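Local coordinates for protein L-threonine-O-3-phosphate decarboxylase (Porphyromonas gingivalis, PDB 3FKD) that probably binds pyridoxal 5'-phosphate and is thought to decarboxylate L-threonine O-3-phosphate, as a member of the class I and II aminotransferase family, at residues A[61-66]-A[178-183]; A[153-158]-A[184-189]. One frame throughout, in Å; residues are numbered along the deposited sequence.

Contact 1: A[61-66]-A[178-183]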
loop_
_atom_site.group_PDB
_atom_site.type_symbol
_atom_site.label_atom_id
_atom_site.label_comp_id
_atom_site.label_asym_id
_atom_site.label_seq_id
_atom_site.Cartn_x
_atom_site.Cartn_y
_atom_site.Cartn_z
ATOM N N LYS A 61 -3.307 -14.505 17.871
ATOM C CA LYS A 61 -2.889 -15.391 18.943
ATOM C C LYS A 61 -1.942 -14.706 19.899
ATOM O O LYS A 61 -2.042 -14.853 21.124
ATOM C CB LYS A 61 -2.214 -16.629 18.357
ATOM C CG LYS A 61 -2.052 -17.763 19.345
ATOM C CD LYS A 61 -1.521 -19.027 18.659
ATOM C CE LYS A 61 -0.711 -19.894 19.628
ATOM N NZ LYS A 61 0.378 -20.650 18.928
ATOM N N ARG A 62 -0.997 -13.974 19.329
ATOM C CA ARG A 62 -0.011 -13.271 20.117
ATOM C C ARG A 62 -0.693 -12.205 20.988
ATOM O O ARG A 62 -0.288 -11.956 22.111
ATOM C CB ARG A 62 1.015 -12.628 19.182
ATOM C CG ARG A 62 2.073 -11.790 19.892
ATOM C CD ARG A 62 3.235 -12.687 20.362
ATOM N NE ARG A 62 4.180 -11.946 21.193
ATOM C CZ ARG A 62 4.482 -12.254 22.456
ATOM N NH1 ARG A 62 3.926 -13.313 23.041
ATOM N NH2 ARG A 62 5.353 -11.505 23.130
ATOM N N ASN A 63 -1.730 -11.573 20.443
ATOM C CA ASN A 63 -2.420 -10.484 21.103
ATOM C C ASN A 63 -3.651 -10.907 21.903
ATOM O O ASN A 63 -4.421 -10.051 22.349
ATOM C CB ASN A 63 -2.777 -9.407 20.072
ATOM C CG ASN A 63 -1.537 -8.701 19.514
ATOM O OD1 ASN A 63 -1.468 -8.379 18.321
ATOM N ND2 ASN A 63 -0.558 -8.456 20.378
ATOM N N SER A 64 -3.825 -12.223 22.081
ATOM C CA SER A 64 -4.975 -12.777 22.789
ATOM C C SER A 64 -6.323 -12.353 22.208
ATOM O O SER A 64 -7.277 -12.174 22.956
ATOM C CB SER A 64 -4.959 -12.353 24.256
ATOM O OG SER A 64 -4.200 -13.231 25.055
ATOM N N VAL A 65 -6.408 -12.220 20.887
ATOM C CA VAL A 65 -7.601 -11.686 20.260
ATOM C C VAL A 65 -8.064 -12.670 19.214
ATOM O O VAL A 65 -7.311 -13.552 18.824
ATOM C CB VAL A 65 -7.332 -10.294 19.632
ATOM C CG1 VAL A 65 -8.462 -9.891 18.732
ATOM C CG2 VAL A 65 -7.183 -9.260 20.722
ATOM N N ASP A 66 -9.307 -12.552 18.775
ATOM C CA ASP A 66 -9.797 -13.440 17.731
ATOM C C ASP A 66 -9.228 -13.109 16.360
ATOM O O ASP A 66 -8.862 -11.972 16.068
ATOM C CB ASP A 66 -11.328 -13.431 17.685
ATOM C CG ASP A 66 -11.956 -13.869 19.018
ATOM O OD1 ASP A 66 -11.217 -14.379 19.895
ATOM O OD2 ASP A 66 -13.186 -13.711 19.183
ATOM N N ILE A 178 -2.850 0.596 27.329
ATOM C CA ILE A 178 -3.956 -0.122 26.754
ATOM C C ILE A 178 -3.352 -1.154 25.786
ATOM O O ILE A 178 -2.339 -0.895 25.136
ATOM C CB ILE A 178 -4.905 0.852 26.003
ATOM C CG1 ILE A 178 -5.730 1.670 26.990
ATOM C CG2 ILE A 178 -5.819 0.094 25.043
ATOM C CD1 ILE A 178 -6.966 0.940 27.523
ATOM N N ARG A 179 -3.955 -2.332 25.709
ATOM C CA ARG A 179 -3.422 -3.386 24.850
ATOM C C ARG A 179 -4.553 -4.031 24.066
ATOM O O ARG A 179 -5.719 -3.743 24.336
ATOM C CB ARG A 179 -2.632 -4.403 25.670
ATOM C CG ARG A 179 -3.227 -4.733 26.995
ATOM C CD ARG A 179 -2.149 -5.025 28.058
ATOM N NE ARG A 179 -2.783 -5.267 29.359
ATOM C CZ ARG A 179 -2.579 -4.541 30.449
ATOM N NH1 ARG A 179 -1.722 -3.538 30.430
ATOM N NH2 ARG A 179 -3.218 -4.835 31.567
ATOM N N PRO A 180 -4.222 -4.884 23.077
ATOM C CA PRO A 180 -5.263 -5.387 22.150
ATOM C C PRO A 180 -6.451 -6.070 22.856
ATOM O O PRO A 180 -7.613 -5.941 22.435
ATOM C CB PRO A 180 -4.507 -6.387 21.269
ATOM C CG PRO A 180 -3.076 -5.960 21.345
ATOM C CD PRO A 180 -2.875 -5.369 22.726
ATOM N N ALA A 181 -6.153 -6.767 23.946
ATOM C CA ALA A 181 -7.181 -7.523 24.670
ATOM C C ALA A 181 -8.181 -6.634 25.447
ATOM O O ALA A 181 -9.098 -7.134 26.090
ATOM C CB ALA A 181 -6.521 -8.588 25.592
ATOM N N ASP A 182 -7.996 -5.316 25.377
ATOM C CA ASP A 182 -9.006 -4.383 25.880
ATOM C C ASP A 182 -10.285 -4.248 25.036
ATOM O O ASP A 182 -11.279 -3.752 25.538
ATOM C CB ASP A 182 -8.396 -3.010 26.147
ATOM C CG ASP A 182 -7.389 -3.038 27.293
ATOM O OD1 ASP A 182 -7.679 -3.716 28.305
ATOM O OD2 ASP A 182 -6.304 -2.411 27.172
ATOM N N ILE A 183 -10.277 -4.704 23.778
ATOM C CA ILE A 183 -11.473 -4.608 22.938
ATOM C C ILE A 183 -12.606 -5.448 23.499
ATOM O O ILE A 183 -13.749 -5.329 23.081
ATOM C CB ILE A 183 -11.213 -5.080 21.496
ATOM C CG1 ILE A 183 -10.762 -6.541 21.497
ATOM C CG2 ILE A 183 -10.173 -4.211 20.814
ATOM C CD1 ILE A 183 -10.705 -7.183 20.105
#

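Contact 2: A[153-158]-A[184-189]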
loop_
_atom_site.group_PDB
_atom_site.type_symbol
_atom_site.label_atom_id
_atom_site.label_comp_id
_atom_site.label_asym_id
_atom_site.label_seq_id
_atom_site.Cartn_x
_atom_site.Cartn_y
_atom_site.Cartn_z
ATOM N N ARG A 153 -11.646 5.258 31.532
ATOM C CA ARG A 153 -12.873 5.904 31.959
ATOM C C ARG A 153 -13.512 6.639 30.800
ATOM O O ARG A 153 -14.729 6.752 30.750
ATOM C CB ARG A 153 -12.700 6.775 33.210
ATOM C CG ARG A 153 -12.054 8.161 33.039
ATOM C CD ARG A 153 -11.286 8.476 34.326
ATOM N NE ARG A 153 -10.984 7.204 34.994
ATOM C CZ ARG A 153 -11.255 6.926 36.269
ATOM N NH1 ARG A 153 -11.791 7.857 37.057
ATOM N NH2 ARG A 153 -10.970 5.725 36.760
ATOM N N LEU A 154 -12.704 7.090 29.841
ATOM C CA LEU A 154 -13.252 7.647 28.601
ATOM C C LEU A 154 -14.065 6.611 27.780
ATOM O O LEU A 154 -15.154 6.901 27.275
ATOM C CB LEU A 154 -12.129 8.188 27.723
ATOM C CG LEU A 154 -11.183 9.246 28.237
ATOM C CD1 LEU A 154 -9.868 9.118 27.519
ATOM C CD2 LEU A 154 -11.802 10.613 27.998
ATOM N N LEU A 155 -13.493 5.425 27.609
ATOM C CA LEU A 155 -14.153 4.340 26.913
ATOM C C LEU A 155 -15.465 4.060 27.596
ATOM O O LEU A 155 -16.493 3.887 26.952
ATOM C CB LEU A 155 -13.285 3.071 26.950
ATOM C CG LEU A 155 -12.150 2.837 25.935
ATOM C CD1 LEU A 155 -12.303 3.695 24.698
ATOM C CD2 LEU A 155 -10.818 3.068 26.542
ATOM N N ASN A 156 -15.416 4.016 28.919
ATOM C CA ASN A 156 -16.589 3.728 29.728
ATOM C C ASN A 156 -17.616 4.866 29.793
ATOM O O ASN A 156 -18.824 4.615 29.724
ATOM C CB ASN A 156 -16.164 3.302 31.126
ATOM C CG ASN A 156 -15.392 1.982 31.119
ATOM O OD1 ASN A 156 -14.422 1.815 31.857
ATOM N ND2 ASN A 156 -15.822 1.043 30.270
ATOM N N ASP A 157 -17.140 6.107 29.902
ATOM C CA ASP A 157 -18.026 7.264 30.041
ATOM C C ASP A 157 -18.704 7.642 28.749
ATOM O O ASP A 157 -19.805 8.180 28.782
ATOM C CB ASP A 157 -17.293 8.492 30.620
ATOM C CG ASP A 157 -16.787 8.251 32.020
ATOM O OD1 ASP A 157 -17.490 7.530 32.771
ATOM O OD2 ASP A 157 -15.687 8.761 32.361
ATOM N N HIS A 158 -18.055 7.365 27.618
ATOM C CA HIS A 158 -18.631 7.697 26.302
ATOM C C HIS A 158 -18.777 6.513 25.317
ATOM O O HIS A 158 -18.071 6.433 24.313
ATOM C CB HIS A 158 -17.831 8.823 25.647
ATOM C CG HIS A 158 -17.503 9.947 26.572
ATOM N ND1 HIS A 158 -16.254 10.110 27.130
ATOM C CD2 HIS A 158 -18.261 10.972 27.035
ATOM C CE1 HIS A 158 -16.255 11.188 27.898
ATOM N NE2 HIS A 158 -17.462 11.728 27.856
ATOM N N LYS A 184 -12.267 -6.302 24.458
ATOM C CA LYS A 184 -13.183 -7.332 24.939
ATOM C C LYS A 184 -14.269 -6.799 25.870
ATOM O O LYS A 184 -13.968 -6.278 26.950
ATOM C CB LYS A 184 -12.406 -8.456 25.614
ATOM C CG LYS A 184 -11.446 -9.148 24.678
ATOM C CD LYS A 184 -10.830 -10.398 25.310
ATOM C CE LYS A 184 -10.019 -11.139 24.294
ATOM N NZ LYS A 184 -8.854 -11.770 24.944
ATOM N N GLY A 185 -15.525 -6.953 25.442
ATOM C CA GLY A 185 -16.665 -6.474 26.192
ATOM C C GLY A 185 -16.721 -4.969 26.091
ATOM O O GLY A 185 -17.173 -4.275 26.997
ATOM N N ARG A 186 -16.242 -4.467 24.960
ATOM C CA ARG A 186 -16.072 -3.042 24.735
ATOM C C ARG A 186 -16.129 -2.884 23.237
ATOM O O ARG A 186 -15.393 -3.537 22.503
ATOM C CB ARG A 186 -14.714 -2.582 25.260
ATOM C CG ARG A 186 -14.653 -1.118 25.576
ATOM C CD ARG A 186 -13.223 -0.693 25.969
ATOM N NE ARG A 186 -12.587 -1.638 26.875
ATOM C CZ ARG A 186 -12.725 -1.603 28.187
ATOM N NH1 ARG A 186 -12.116 -2.503 28.934
ATOM N NH2 ARG A 186 -13.481 -0.676 28.743
ATOM N N LYS A 187 -17.022 -2.022 22.780
ATOM C CA LYS A 187 -17.264 -1.884 21.356
ATOM C C LYS A 187 -16.683 -0.615 20.784
ATOM O O LYS A 187 -16.504 -0.509 19.574
ATOM C CB LYS A 187 -18.751 -1.932 21.093
ATOM C CG LYS A 187 -19.116 -3.173 20.366
ATOM C CD LYS A 187 -18.016 -3.429 19.339
ATOM C CE LYS A 187 -18.579 -3.916 18.000
ATOM N NZ LYS A 187 -17.732 -3.418 16.879
ATOM N N ASN A 188 -16.368 0.319 21.679
ATOM C CA ASN A 188 -15.983 1.684 21.335
ATOM C C ASN A 188 -14.455 1.945 21.359
ATOM O O ASN A 188 -14.003 3.094 21.379
ATOM C CB ASN A 188 -16.710 2.674 22.271
ATOM C CG ASN A 188 -16.137 2.669 23.681
ATOM O OD1 ASN A 188 -15.823 1.612 24.241
ATOM N ND2 ASN A 188 -15.964 3.862 24.249
ATOM N N LEU A 189 -13.686 0.863 21.326
ATOM C CA LEU A 189 -12.223 0.919 21.253
ATOM C C LEU A 189 -11.674 0.304 19.950
ATOM O O LEU A 189 -12.035 -0.809 19.583
ATOM C CB LEU A 189 -11.619 0.204 22.471
ATOM C CG LEU A 189 -10.111 0.093 22.440
ATOM C CD1 LEU A 189 -9.517 1.449 22.467
ATOM C CD2 LEU A 189 -9.624 -0.745 23.610
#

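Contact 1: A[61-66]-A[178-183]
The pyrrolidine ring of Pro180 lies against the side-chain amide of Asn63, the two crossing obliquely. Pro180 CG sits 3.6 Å from Asn63 CG and nearly as close to ND2, so the apolar CG of the ring leans on a polar group, and no hydrogen bond joins the two segments. Asn63 places its amide there with CG anti to its own carbonyl carbon (chi1 -68°), while its CB rests on Pro180 CB and CG. Val65, buried, divides its two methyls between two partners. CG2 packs 4.0 Å from Pro180 CB and also touches the Pro180 carbonyl; CG1 meets Ile183 CD1 tip to tip at 3.8 Å. Ile183 gets that methyl across by standing CG1 in the crowded position between backbone N and carbonyl carbon (chi1 60°). Helix 53-62 closes here with a Schellman motif: Ser64, at positive phi, is the C-prime residue, Val65 N returns to Ala60 O, and Ser64 N makes a weak bond to Lys61 O. That reversal turns the Val65 side chain toward 178-183. Residues 180-182 form a short 3-10 turn, and Asp182 at its end bonds back to the residue before it: OD2 accepts the Arg179 backbone N at 2.8 Å, almost straight at 167° but from above the carboxylate plane. The same oxygen also salt-bridges Arg148, tying the turn to the start of helix 148-157. Pro180 also touches Met191 and Tyr193 of strand 189-194, and Asn63 touches Tyr208 of strand 207-210.

Contact 2: A[153-158]-A[184-189]
Asn188 ND2 is gripped by three carbonyl oxygens, each through a weak bond: Leu155 O at 2.8 Å from ND2, His158 O at 3.3 Å from ND2, and Thr161 O beyond the two segments. Both bonds across this contact are well bent, near 130°, and the three acceptors share two N-H groups. Asn188 stands CG in the crowded position between its backbone N and carbonyl carbon (chi1 73°), bringing the amide to the last turn of helix 148-157. In the mixed seven-stranded sheet characteristic of the fold type I PLP enzymes, this helix is the crossover from strand 132-136 to the parallel strand 162-166, and the loop then comes back past the helix end to enter the next parallel strand, 189-194. Backbone hydrogen bonds between Asn188 and Phe163 join the loop's end to strand 162-166, and Leu155 also touches the Phe163 side chain. Leu155 packs against the amide. Its CD1 lies 3.7 Å from Asn188 ND2 and 4.2 Å from Leu189 CB, while its CG meets Arg186 CD at 3.7 Å, the two side chains crossing at about a right angle. The Arg186 chain bends at chi3, and its NE is held by the Asp182 carbonyl; Asn156 ND2 comes to the edge of the guanidinium at NH2, the amide plane turned 50° from it; both are donors, so no bond forms.

In the fold
Contacts 1 and 2 share one loop, the connection from strand 162-166 to strand 189-194: residues 178-183 meet the end of helix 53-62, and residues 184-189, directly following, meet the end of helix 148-157. Their centres are about 15 Å apart. Lys184 reaches back to contact 1, its NZ 2.6 Å from Ser64 O, a probable hydrogen bond, and Leu189 CD2 packs 3.6 Å from Asp182 CB. Asp182, in segment 178-183, links the two segments of the loop, since its carbonyl also receives Arg186 NE. The contacts lie on the same side of the chain's centre, about 19 and 22 Å from it, and no second subunit touches any of their four segments.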